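Local coordinates for mannitol dehydrogenase (PDB 1LJ8), which probably catalyses the NAD-dependent interconversion of mannitol and fructose, as a long-chain dehydrogenase of the mannitol dehydrogenase family, at residues Q6-L11 with V96-S101; R73-G78 with D252-V257; R332-L337 with K384-T389; I390-L393 with G397-T400. One frame throughout, in Å; residues are numbered along the deposited sequence.

Interaction 1: Q6-L11 with V96-S101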
loop_
_atom_site.group_PDB
_atom_site.type_symbol
_atom_site.label_atom_id
_atom_site.label_comp_id
_atom_site.label_asym_id
_atom_site.label_seq_id
_atom_site.Cartn_x
_atom_site.Cartn_y
_atom_site.Cartn_z
ATOM N N GLN A 6 10.811 -27.865 11.255
ATOM C CA GLN A 6 11.763 -28.944 11.448
ATOM C C GLN A 6 13.197 -28.451 11.411
ATOM O O GLN A 6 14.029 -28.923 12.190
ATOM C CB GLN A 6 11.562 -30.024 10.385
ATOM C CG GLN A 6 12.115 -31.385 10.772
ATOM C CD GLN A 6 11.507 -31.961 12.076
ATOM O OE1 GLN A 6 10.313 -31.779 12.385
ATOM N NE2 GLN A 6 12.354 -32.654 12.858
ATOM N N ASN A 7 13.481 -27.460 10.547
ATOM C CA ASN A 7 14.833 -26.966 10.375
ATOM C C ASN A 7 15.149 -25.679 11.081
ATOM O O ASN A 7 16.272 -25.166 10.986
ATOM C CB ASN A 7 15.127 -26.745 8.882
ATOM C CG ASN A 7 14.986 -28.012 8.062
ATOM O OD1 ASN A 7 15.134 -29.153 8.595
ATOM N ND2 ASN A 7 14.740 -27.848 6.766
ATOM N N LEU A 8 14.168 -25.162 11.802
ATOM C CA LEU A 8 14.324 -23.863 12.452
ATOM C C LEU A 8 15.593 -23.725 13.296
ATOM O O LEU A 8 16.179 -22.647 13.360
ATOM C CB LEU A 8 13.070 -23.576 13.271
ATOM C CG LEU A 8 12.853 -22.153 13.817
ATOM C CD1 LEU A 8 12.905 -21.097 12.670
ATOM C CD2 LEU A 8 11.479 -22.138 14.519
ATOM N N THR A 9 16.036 -24.807 13.936
ATOM C CA THR A 9 17.231 -24.696 14.764
ATOM C C THR A 9 18.508 -25.037 14.006
ATOM O O THR A 9 19.605 -25.064 14.579
ATOM C CB THR A 9 17.122 -25.611 16.042
ATOM O OG1 THR A 9 17.130 -26.991 15.668
ATOM C CG2 THR A 9 15.840 -25.292 16.797
ATOM N N GLN A 10 18.387 -25.280 12.710
ATOM C CA GLN A 10 19.560 -25.620 11.922
ATOM C C GLN A 10 19.903 -24.572 10.841
ATOM O O GLN A 10 20.407 -24.921 9.765
ATOM C CB GLN A 10 19.340 -26.964 11.251
ATOM C CG GLN A 10 18.842 -28.060 12.176
ATOM C CD GLN A 10 18.548 -29.328 11.388
ATOM O OE1 GLN A 10 19.437 -29.853 10.701
ATOM N NE2 GLN A 10 17.304 -29.823 11.470
ATOM N N LEU A 11 19.627 -23.299 11.113
ATOM C CA LEU A 11 19.933 -22.242 10.144
ATOM C C LEU A 11 21.232 -21.567 10.539
ATOM O O LEU A 11 21.769 -21.829 11.615
ATOM C CB LEU A 11 18.794 -21.189 10.115
ATOM C CG LEU A 11 17.430 -21.830 9.814
ATOM C CD1 LEU A 11 16.307 -20.762 9.904
ATOM C CD2 LEU A 11 17.454 -22.444 8.414
ATOM N N VAL A 96 18.471 -10.534 9.722
ATOM C CA VAL A 96 17.755 -11.563 8.969
ATOM C C VAL A 96 17.067 -12.301 10.107
ATOM O O VAL A 96 17.717 -12.807 11.031
ATOM C CB VAL A 96 18.700 -12.525 8.244
ATOM C CG1 VAL A 96 17.861 -13.526 7.416
ATOM C CG2 VAL A 96 19.625 -11.752 7.369
ATOM N N ARG A 97 15.744 -12.374 10.036
ATOM C CA ARG A 97 14.968 -12.914 11.130
ATOM C C ARG A 97 13.806 -13.757 10.643
ATOM O O ARG A 97 13.128 -13.372 9.697
ATOM C CB ARG A 97 14.404 -11.725 11.922
ATOM C CG ARG A 97 13.361 -12.082 12.973
ATOM C CD ARG A 97 12.871 -10.794 13.709
ATOM N NE ARG A 97 13.944 -10.224 14.541
ATOM C CZ ARG A 97 14.360 -10.753 15.693
ATOM N NH1 ARG A 97 13.812 -11.867 16.192
ATOM N NH2 ARG A 97 15.400 -10.202 16.334
ATOM N N VAL A 98 13.599 -14.904 11.285
ATOM C CA VAL A 98 12.454 -15.735 10.967
ATOM C C VAL A 98 11.254 -15.207 11.788
ATOM O O VAL A 98 11.350 -15.043 13.007
ATOM C CB VAL A 98 12.727 -17.213 11.325
ATOM C CG1 VAL A 98 11.411 -17.992 11.199
ATOM C CG2 VAL A 98 13.783 -17.773 10.334
ATOM N N ILE A 99 10.126 -14.940 11.119
ATOM C CA ILE A 99 8.934 -14.381 11.752
ATOM C C ILE A 99 7.930 -15.503 11.986
ATOM O O ILE A 99 7.649 -16.272 11.052
ATOM C CB ILE A 99 8.287 -13.311 10.827
ATOM C CG1 ILE A 99 9.301 -12.165 10.589
ATOM C CG2 ILE A 99 6.976 -12.790 11.456
ATOM C CD1 ILE A 99 9.616 -11.308 11.894
ATOM N N GLY A 100 7.385 -15.582 13.209
ATOM C CA GLY A 100 6.427 -16.636 13.518
ATOM C C GLY A 100 5.046 -16.167 13.930
ATOM O O GLY A 100 4.240 -16.968 14.419
ATOM N N SER A 101 4.740 -14.886 13.694
ATOM C CA SER A 101 3.437 -14.347 14.117
ATOM C C SER A 101 2.225 -14.667 13.242
ATOM O O SER A 101 1.102 -14.371 13.635
ATOM C CB SER A 101 3.584 -12.834 14.281
ATOM O OG SER A 101 4.058 -12.306 13.055
#
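Leu8 and Leu11 meet Val98 in a small apolar contact that packs a turn near the N-terminus against the sheet of the Rossmann domain. Val98 lies at the beginning of the long strand 96-107, which runs between strands 59-64 and 83-87 of the seven-stranded mixed sheet. The segment 6-11 has no regular secondary structure; it folds into a turn in which Gln10 N bonds back to Asn7 O at 2.7 Å. Three positions apart on this turn, Leu8 and Leu11 both send a methyl to the same valine. No hydrogen bond crosses between the two segments, and the surface they bury, 97 Å² in all, is modest. The backbone of Val96 and Val98 is instead bonded to Lys16, a later residue of the N-terminal stretch, while Arg97 and Ile99 bond to strand 83-87. Met1 also touches Asn7 and Leu11. The contact lies away from the nucleotide site and is plain packing. Leu8 has its CG anti to the backbone N (chi1 -167°), which carries CD1 across to the valine. Each branch of Val98 lies closest to a different leucine: CG1 is 3.7 Å from Leu8 CD1, whereas CG2 meets Leu11 CD1 at 3.9 Å, the Leu11 and Val98 side chains crossing at about a right angle.

Interaction 2: R73-G78 with D252-V257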
loop_
_atom_site.group_PDB
_atom_site.type_symbol
_atom_site.label_atom_id
_atom_site.label_comp_id
_atom_site.label_asym_id
_atom_site.label_seq_id
_atom_site.Cartn_x
_atom_site.Cartn_y
_atom_site.Cartn_z
ATOM N N ARG A 73 -0.389 -18.670 0.069
ATOM C CA ARG A 73 -0.823 -19.627 1.064
ATOM C C ARG A 73 0.010 -20.917 0.964
ATOM O O ARG A 73 0.484 -21.429 1.973
ATOM C CB ARG A 73 -2.345 -19.915 0.842
ATOM C CG ARG A 73 -3.045 -20.679 1.983
ATOM C CD ARG A 73 -2.742 -22.217 1.956
ATOM N NE ARG A 73 -2.970 -22.819 0.630
ATOM C CZ ARG A 73 -4.167 -23.174 0.161
ATOM N NH1 ARG A 73 -5.265 -23.001 0.906
ATOM N NH2 ARG A 73 -4.284 -23.693 -1.067
ATOM N N ASP A 74 0.165 -21.443 -0.256
ATOM C CA ASP A 74 0.914 -22.683 -0.441
ATOM C C ASP A 74 2.377 -22.523 -0.027
ATOM O O ASP A 74 2.916 -23.385 0.665
ATOM C CB ASP A 74 0.858 -23.141 -1.899
ATOM C CG ASP A 74 -0.537 -23.623 -2.323
ATOM O OD1 ASP A 74 -1.392 -23.850 -1.453
ATOM O OD2 ASP A 74 -0.734 -23.793 -3.550
ATOM N N ASP A 75 2.990 -21.396 -0.394
ATOM C CA ASP A 75 4.399 -21.165 -0.069
ATOM C C ASP A 75 4.568 -21.079 1.434
ATOM O O ASP A 75 5.523 -21.664 1.989
ATOM C CB ASP A 75 4.939 -19.873 -0.715
ATOM C CG ASP A 75 5.208 -20.020 -2.238
ATOM O OD1 ASP A 75 5.239 -21.149 -2.764
ATOM O OD2 ASP A 75 5.406 -18.978 -2.890
ATOM N N LEU A 76 3.670 -20.343 2.107
ATOM C CA LEU A 76 3.789 -20.236 3.548
ATOM C C LEU A 76 3.456 -21.584 4.227
ATOM O O LEU A 76 4.149 -21.993 5.155
ATOM C CB LEU A 76 2.863 -19.141 4.118
ATOM C CG LEU A 76 3.225 -17.702 3.770
ATOM C CD1 LEU A 76 2.154 -16.775 4.340
ATOM C CD2 LEU A 76 4.614 -17.363 4.329
ATOM N N ALA A 77 2.394 -22.261 3.778
ATOM C CA ALA A 77 2.017 -23.539 4.406
ATOM C C ALA A 77 3.154 -24.542 4.301
ATOM O O ALA A 77 3.345 -25.352 5.209
ATOM C CB ALA A 77 0.765 -24.107 3.771
ATOM N N GLY A 78 3.917 -24.486 3.209
ATOM C CA GLY A 78 5.033 -25.417 3.068
ATOM C C GLY A 78 6.181 -25.105 4.023
ATOM O O GLY A 78 7.155 -25.863 4.132
ATOM N N ASP A 252 14.104 -20.060 1.261
ATOM C CA ASP A 252 12.770 -19.608 1.649
ATOM C C ASP A 252 11.982 -19.427 0.335
ATOM O O ASP A 252 12.420 -18.708 -0.557
ATOM C CB ASP A 252 12.910 -18.275 2.417
ATOM C CG ASP A 252 11.600 -17.801 3.033
ATOM O OD1 ASP A 252 10.520 -18.151 2.509
ATOM O OD2 ASP A 252 11.663 -17.071 4.039
ATOM N N ALA A 253 10.811 -20.072 0.209
ATOM C CA ALA A 253 10.061 -19.966 -1.030
ATOM C C ALA A 253 9.532 -18.534 -1.186
ATOM O O ALA A 253 9.247 -18.113 -2.306
ATOM C CB ALA A 253 8.856 -20.941 -1.036
ATOM N N TRP A 254 9.368 -17.823 -0.077
ATOM C CA TRP A 254 8.789 -16.456 -0.188
ATOM C C TRP A 254 9.153 -15.588 0.997
ATOM O O TRP A 254 8.342 -15.298 1.886
ATOM C CB TRP A 254 7.243 -16.557 -0.322
ATOM C CG TRP A 254 6.513 -15.257 -0.692
ATOM C CD1 TRP A 254 6.910 -14.315 -1.599
ATOM C CD2 TRP A 254 5.295 -14.784 -0.119
ATOM N NE1 TRP A 254 6.001 -13.264 -1.609
ATOM C CE2 TRP A 254 5.007 -13.537 -0.706
ATOM C CE3 TRP A 254 4.423 -15.294 0.858
ATOM C CZ2 TRP A 254 3.869 -12.782 -0.348
ATOM C CZ3 TRP A 254 3.308 -14.549 1.222
ATOM C CH2 TRP A 254 3.043 -13.306 0.619
ATOM N N PRO A 255 10.412 -15.178 1.042
ATOM C CA PRO A 255 10.798 -14.315 2.157
ATOM C C PRO A 255 10.225 -12.909 1.879
ATOM O O PRO A 255 9.710 -12.661 0.783
ATOM C CB PRO A 255 12.323 -14.309 2.083
ATOM C CG PRO A 255 12.614 -14.441 0.577
ATOM C CD PRO A 255 11.528 -15.462 0.118
ATOM N N VAL A 256 10.267 -12.019 2.863
ATOM C CA VAL A 256 9.832 -10.628 2.618
ATOM C C VAL A 256 11.107 -9.780 2.760
ATOM O O VAL A 256 11.905 -10.009 3.675
ATOM C CB VAL A 256 8.740 -10.129 3.592
ATOM C CG1 VAL A 256 9.242 -10.075 5.073
ATOM C CG2 VAL A 256 8.273 -8.690 3.139
ATOM N N VAL A 257 11.337 -8.875 1.807
ATOM C CA VAL A 257 12.518 -8.009 1.888
ATOM C C VAL A 257 12.013 -6.595 2.196
ATOM O O VAL A 257 10.915 -6.209 1.747
ATOM C CB VAL A 257 13.336 -7.990 0.547
ATOM C CG1 VAL A 257 14.037 -9.356 0.358
ATOM C CG2 VAL A 257 12.448 -7.687 -0.634
#
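Asp75 and Leu76, adjacent on helix 69-77, meet Ala253 and Trp254 of the loop that leads into strand 256-258. The Asp75 carboxylate lies over the alanine methyl, with CG 3.9 Å from Ala253 CB, and beside the base of the tryptophan, where OD2 is 4.0 Å from Trp254 CB. Its plane is turned 52° from the indole. These are van der Waals contacts; the polar partner of OD2 is Lys71, one turn back on the same helix, in a salt bridge. A leucine in place of Asp75 would probably leave Lys71 without its charge partner and set its side chain free to move. The chi1 of Trp254 (-170°) sets the indole opposite the backbone N and turns it toward the helix. Leu76 reaches the six-membered ring at the edge, in plane, its CG 4.0 Å from Trp254 CE3 and its CD1 4.0 Å from Trp254 CZ3. An Asx turn shapes the loop before the tryptophan: Trp254 N donates to Asp252 OD1 at 2.8 Å, from above the carboxylate plane, and Gln79 NE2 binds the same oxygen. Trp254 also makes a cation-pi contact with Arg39 of helix 36-40. Helix 69-77 thus packs beside the approach to outermost strand 256-258, while Leu76 also touches Phe83 on the adjoining strand 83-87.

Interaction 3: R332-L337 with K384-T389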
loop_
_atom_site.group_PDB
_atom_site.type_symbol
_atom_site.label_atom_id
_atom_site.label_comp_id
_atom_site.label_asym_id
_atom_site.label_seq_id
_atom_site.Cartn_x
_atom_site.Cartn_y
_atom_site.Cartn_z
ATOM N N ARG A 332 12.996 16.994 -5.286
ATOM C CA ARG A 332 13.099 18.052 -4.280
ATOM C C ARG A 332 12.226 19.248 -4.635
ATOM O O ARG A 332 11.578 19.840 -3.760
ATOM C CB ARG A 332 14.558 18.509 -4.113
ATOM C CG ARG A 332 15.467 17.518 -3.444
ATOM C CD ARG A 332 16.773 18.223 -3.076
ATOM N NE ARG A 332 17.817 17.306 -2.605
ATOM C CZ ARG A 332 17.929 16.835 -1.360
ATOM N NH1 ARG A 332 17.053 17.173 -0.419
ATOM N NH2 ARG A 332 18.954 16.046 -1.052
ATOM N N ALA A 333 12.187 19.600 -5.916
ATOM C CA ALA A 333 11.356 20.744 -6.325
ATOM C C ALA A 333 9.868 20.411 -6.106
ATOM O O ALA A 333 9.093 21.227 -5.627
ATOM C CB ALA A 333 11.605 21.080 -7.799
ATOM N N TYR A 334 9.465 19.200 -6.494
ATOM C CA TYR A 334 8.083 18.792 -6.291
ATOM C C TYR A 334 7.730 18.821 -4.797
ATOM O O TYR A 334 6.678 19.393 -4.398
ATOM C CB TYR A 334 7.859 17.374 -6.879
ATOM C CG TYR A 334 6.471 16.840 -6.656
ATOM C CD1 TYR A 334 5.400 17.303 -7.418
ATOM C CD2 TYR A 334 6.222 15.858 -5.691
ATOM C CE1 TYR A 334 4.119 16.822 -7.228
ATOM C CE2 TYR A 334 4.913 15.338 -5.516
ATOM C CZ TYR A 334 3.877 15.840 -6.295
ATOM O OH TYR A 334 2.575 15.404 -6.170
HETATM N N MSE A 335 8.590 18.233 -3.948
HETATM C CA MSE A 335 8.336 18.198 -2.490
HETATM C C MSE A 335 8.346 19.621 -1.878
HETATM O O MSE A 335 7.453 19.992 -1.111
HETATM C CB MSE A 335 9.407 17.378 -1.751
HETATM C CG MSE A 335 9.305 15.901 -2.018
HETATM SE SE MSE A 335 10.361 14.884 -0.731
HETATM C CE MSE A 335 12.123 15.617 -1.094
ATOM N N ASP A 336 9.366 20.397 -2.223
ATOM C CA ASP A 336 9.499 21.729 -1.630
ATOM C C ASP A 336 8.529 22.783 -2.114
ATOM O O ASP A 336 7.998 23.552 -1.307
ATOM C CB ASP A 336 10.912 22.305 -1.847
ATOM C CG ASP A 336 11.995 21.511 -1.157
ATOM O OD1 ASP A 336 11.729 20.776 -0.188
ATOM O OD2 ASP A 336 13.160 21.615 -1.587
ATOM N N LEU A 337 8.272 22.815 -3.421
ATOM C CA LEU A 337 7.426 23.878 -3.966
ATOM C C LEU A 337 5.964 23.537 -4.162
ATOM O O LEU A 337 5.095 24.409 -4.078
ATOM C CB LEU A 337 7.978 24.332 -5.305
ATOM C CG LEU A 337 9.467 24.710 -5.305
ATOM C CD1 LEU A 337 9.929 24.915 -6.742
ATOM C CD2 LEU A 337 9.666 25.989 -4.465
ATOM N N LYS A 384 -5.016 9.178 -4.897
ATOM C CA LYS A 384 -4.574 9.222 -3.508
ATOM C C LYS A 384 -3.290 10.012 -3.315
ATOM O O LYS A 384 -3.168 10.770 -2.355
ATOM C CB LYS A 384 -4.288 7.807 -2.970
ATOM C CG LYS A 384 -5.475 7.131 -2.345
ATOM C CD LYS A 384 -6.562 6.868 -3.337
ATOM C CE LYS A 384 -7.757 6.197 -2.636
ATOM N NZ LYS A 384 -8.933 6.106 -3.533
ATOM N N PHE A 385 -2.340 9.822 -4.234
ATOM C CA PHE A 385 -0.995 10.372 -4.059
ATOM C C PHE A 385 -0.663 11.692 -4.703
ATOM O O PHE A 385 0.216 12.410 -4.183
ATOM C CB PHE A 385 0.088 9.414 -4.625
ATOM C CG PHE A 385 0.073 8.003 -4.066
ATOM C CD1 PHE A 385 0.877 7.013 -4.673
ATOM C CD2 PHE A 385 -0.695 7.645 -2.926
ATOM C CE1 PHE A 385 0.913 5.675 -4.142
ATOM C CE2 PHE A 385 -0.668 6.311 -2.398
ATOM C CZ PHE A 385 0.137 5.336 -3.003
ATOM N N THR A 386 -1.342 11.988 -5.816
ATOM C CA THR A 386 -0.966 13.131 -6.656
ATOM C C THR A 386 -2.079 14.125 -6.975
ATOM O O THR A 386 -1.880 15.337 -6.948
ATOM C CB THR A 386 -0.402 12.558 -7.960
ATOM O OG1 THR A 386 0.651 11.640 -7.623
ATOM C CG2 THR A 386 0.081 13.680 -8.924
ATOM N N VAL A 387 -3.264 13.607 -7.287
ATOM C CA VAL A 387 -4.341 14.508 -7.602
ATOM C C VAL A 387 -4.676 15.519 -6.491
ATOM O O VAL A 387 -4.990 16.664 -6.804
ATOM C CB VAL A 387 -5.603 13.719 -8.061
ATOM C CG1 VAL A 387 -6.768 14.677 -8.315
ATOM C CG2 VAL A 387 -5.291 12.966 -9.367
ATOM N N PRO A 388 -4.627 15.132 -5.197
ATOM C CA PRO A 388 -4.950 16.147 -4.160
ATOM C C PRO A 388 -4.000 17.355 -4.243
ATOM O O PRO A 388 -4.418 18.535 -4.132
ATOM C CB PRO A 388 -4.802 15.360 -2.857
ATOM C CG PRO A 388 -5.335 14.005 -3.262
ATOM C CD PRO A 388 -4.600 13.778 -4.594
ATOM N N THR A 389 -2.734 17.056 -4.495
ATOM C CA THR A 389 -1.727 18.106 -4.654
ATOM C C THR A 389 -2.059 18.940 -5.899
ATOM O O THR A 389 -2.047 20.177 -5.835
ATOM C CB THR A 389 -0.287 17.478 -4.785
ATOM O OG1 THR A 389 0.062 16.897 -3.519
ATOM C CG2 THR A 389 0.758 18.538 -5.198
HETATM O O HOH W 1 1.846 14.489 -3.804
HETATM O O HOH W 2 3.098 12.880 -7.592
#
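Tyr334 OH is gripped by two waters that carry it across to the junction between helices 378-385 and 387-396. The hydroxyl donates to water 1 at 2.6 Å, and this water in turn donates a hydrogen bond to Phe385 O, 2.7 Å away. Water 2 gives a weak bond to Tyr334 OH at 2.9 Å and lies 2.7 Å from Thr386 OG1. The phenol oxygen is therefore donor to water 1 and, weakly, acceptor from water 2, and water 1 links it to the carbonyl of Phe385, the last residue of helix 378-385. No direct hydrogen bond joins the two segments. The direct contacts are of van der Waals kind, threonine methyls against the phenol oxygen: Thr389 CG2 lies 3.8 Å and Thr386 CG2 4.1 Å from Tyr334 OH. The Tyr334 and Thr389 side chains come from opposite directions. A chi1 of 177° stretches the tyrosine away from its helix, which is how its hydroxyl spans a gap that keeps the CA atoms of Tyr334 and Thr389 10.0 Å apart. Phe385 turns its ring the other way, toward Glu133 and Asn191, both NAD-binding residues. Within the all-helical surroundings of the C-terminal domain, helix 325-339 faces the break between the two shorter helices, Val339 touches both Tyr334 and Thr389, and helix 289-313 lies against Phe385 and Thr386.

Interaction 4: I390-L393 with G397-T400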
loop_
_atom_site.group_PDB
_atom_site.type_symbol
_atom_site.label_atom_id
_atom_site.label_comp_id
_atom_site.label_asym_id
_atom_site.label_seq_id
_atom_site.Cartn_x
_atom_site.Cartn_y
_atom_site.Cartn_z
ATOM N N ILE A 390 -2.319 18.281 -7.041
ATOM C CA ILE A 390 -2.655 19.004 -8.268
ATOM C C ILE A 390 -3.874 19.904 -8.041
ATOM O O ILE A 390 -3.882 21.069 -8.462
ATOM C CB ILE A 390 -2.975 18.039 -9.436
ATOM C CG1 ILE A 390 -1.667 17.347 -9.874
ATOM C CG2 ILE A 390 -3.563 18.809 -10.658
ATOM C CD1 ILE A 390 -1.906 16.173 -10.818
ATOM N N ASN A 391 -4.905 19.366 -7.402
ATOM C CA ASN A 391 -6.113 20.188 -7.201
ATOM C C ASN A 391 -5.816 21.451 -6.408
ATOM O O ASN A 391 -6.412 22.517 -6.635
ATOM C CB ASN A 391 -7.207 19.404 -6.447
ATOM C CG ASN A 391 -7.851 18.329 -7.303
ATOM O OD1 ASN A 391 -7.715 18.334 -8.538
ATOM N ND2 ASN A 391 -8.541 17.377 -6.646
ATOM N N ARG A 392 -4.946 21.322 -5.428
ATOM C CA ARG A 392 -4.603 22.484 -4.611
ATOM C C ARG A 392 -3.830 23.489 -5.474
ATOM O O ARG A 392 -4.013 24.701 -5.373
ATOM C CB ARG A 392 -3.773 22.026 -3.391
ATOM C CG ARG A 392 -3.139 23.153 -2.557
ATOM C CD ARG A 392 -4.244 24.067 -1.926
ATOM N NE ARG A 392 -3.627 24.910 -0.899
ATOM C CZ ARG A 392 -3.441 24.520 0.370
ATOM N NH1 ARG A 392 -3.838 23.318 0.775
ATOM N NH2 ARG A 392 -2.797 25.324 1.216
ATOM N N LEU A 393 -2.942 23.001 -6.332
ATOM C CA LEU A 393 -2.201 23.935 -7.179
ATOM C C LEU A 393 -3.158 24.667 -8.121
ATOM O O LEU A 393 -3.032 25.880 -8.338
ATOM C CB LEU A 393 -1.135 23.204 -8.010
ATOM C CG LEU A 393 -0.078 22.411 -7.204
ATOM C CD1 LEU A 393 0.899 21.646 -8.135
ATOM C CD2 LEU A 393 0.704 23.401 -6.333
ATOM N N GLY A 397 -3.935 28.733 -8.092
ATOM C CA GLY A 397 -3.399 29.434 -9.239
ATOM C C GLY A 397 -1.889 29.304 -9.229
ATOM O O GLY A 397 -1.216 30.186 -9.740
ATOM N N ARG A 398 -1.349 28.237 -8.622
ATOM C CA ARG A 398 0.111 28.002 -8.565
ATOM C C ARG A 398 0.578 27.167 -9.776
ATOM O O ARG A 398 -0.234 26.544 -10.448
ATOM C CB ARG A 398 0.495 27.301 -7.256
ATOM C CG ARG A 398 0.480 28.267 -6.047
ATOM C CD ARG A 398 0.240 27.545 -4.737
ATOM N NE ARG A 398 1.310 26.603 -4.410
ATOM C CZ ARG A 398 1.109 25.516 -3.667
ATOM N NH1 ARG A 398 -0.117 25.259 -3.198
ATOM N NH2 ARG A 398 2.124 24.697 -3.391
ATOM N N GLU A 399 1.881 27.163 -10.028
ATOM C CA GLU A 399 2.456 26.460 -11.197
ATOM C C GLU A 399 2.111 24.972 -11.149
ATOM O O GLU A 399 2.380 24.343 -10.133
ATOM C CB GLU A 399 3.984 26.628 -11.180
ATOM C CG GLU A 399 4.807 25.771 -12.209
ATOM C CD GLU A 399 4.529 26.086 -13.710
ATOM O OE1 GLU A 399 3.543 25.563 -14.334
ATOM O OE2 GLU A 399 5.321 26.887 -14.283
ATOM N N THR A 400 1.540 24.416 -12.220
ATOM C CA THR A 400 1.216 22.970 -12.193
ATOM C C THR A 400 2.169 22.105 -13.004
ATOM O O THR A 400 2.029 20.877 -13.010
ATOM C CB THR A 400 -0.209 22.678 -12.747
ATOM O OG1 THR A 400 -0.283 23.041 -14.137
ATOM C CG2 THR A 400 -1.275 23.458 -11.941
#
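Leu393, with CG beside its backbone N (chi1 -58°), and Arg398, whose chain bends at chi3 (64°), come together so that a leucine methyl lies against one face of the guanidinium. Leu393 CD2 sits over its centre, 3.4 Å from Arg398 CZ, and the two side chains cross at about a right angle. The other methyl, CD1, packs 3.7 Å from Glu399 O, while Leu393 CB meets Thr400 CG2 at 3.9 Å. At its edge the Arg398 guanidinium is met by the aliphatic part of Arg392, whose CG is 3.7 Å from Arg398 NH1. Arg392 NE and Arg398 NH1, like charges 4.2 Å apart, both form salt bridges with Asp396 OD2, which probably offsets their repulsion; Arg398 NH1 is bonded to Asn342 OD1 as well. Cut back to an alanine, Arg398 would probably leave Leu393 CD2 without its cover, Asn342 OD1 and Leu337 O without this donor, and Asp396 with one cation fewer. The backbone closes the loop: Arg398 N donates to Leu393 O at 2.9 Å. Past it, Glu399 OE1 accepts from Glu401 N at the start of helix 401-413. Gly397 reverses the chain at a positive phi (73°), which by itself favours glycine. Together the positive phi and the bonds back into the last turn form a Schellman motif, which ends helix 387-396 and sets the chain toward helix 401-413.

In the fold
The four contacts fall into two pairs on opposite sides of the chain's centre. Interactions 1 and 2, with centres 12 Å apart, both reach the seven-stranded Rossmann sheet, and their segments alternate along the chain. Interactions 3 and 4 lie in the C-terminal domain, share helix 387-396 and touch: Leu337 O and Arg398 NH2 are 3.1 Å apart, a probable hydrogen bond. Between the pairs lies NAD. Interactions 2 and 3 approach it from different domains, the side chains of Trp254 and Phe385 lying about 5 and 6 Å from the cofactor, although the centres of these contacts are 36 Å apart. Interactions 1 and 4, 51 Å apart between centres, lie away from the site.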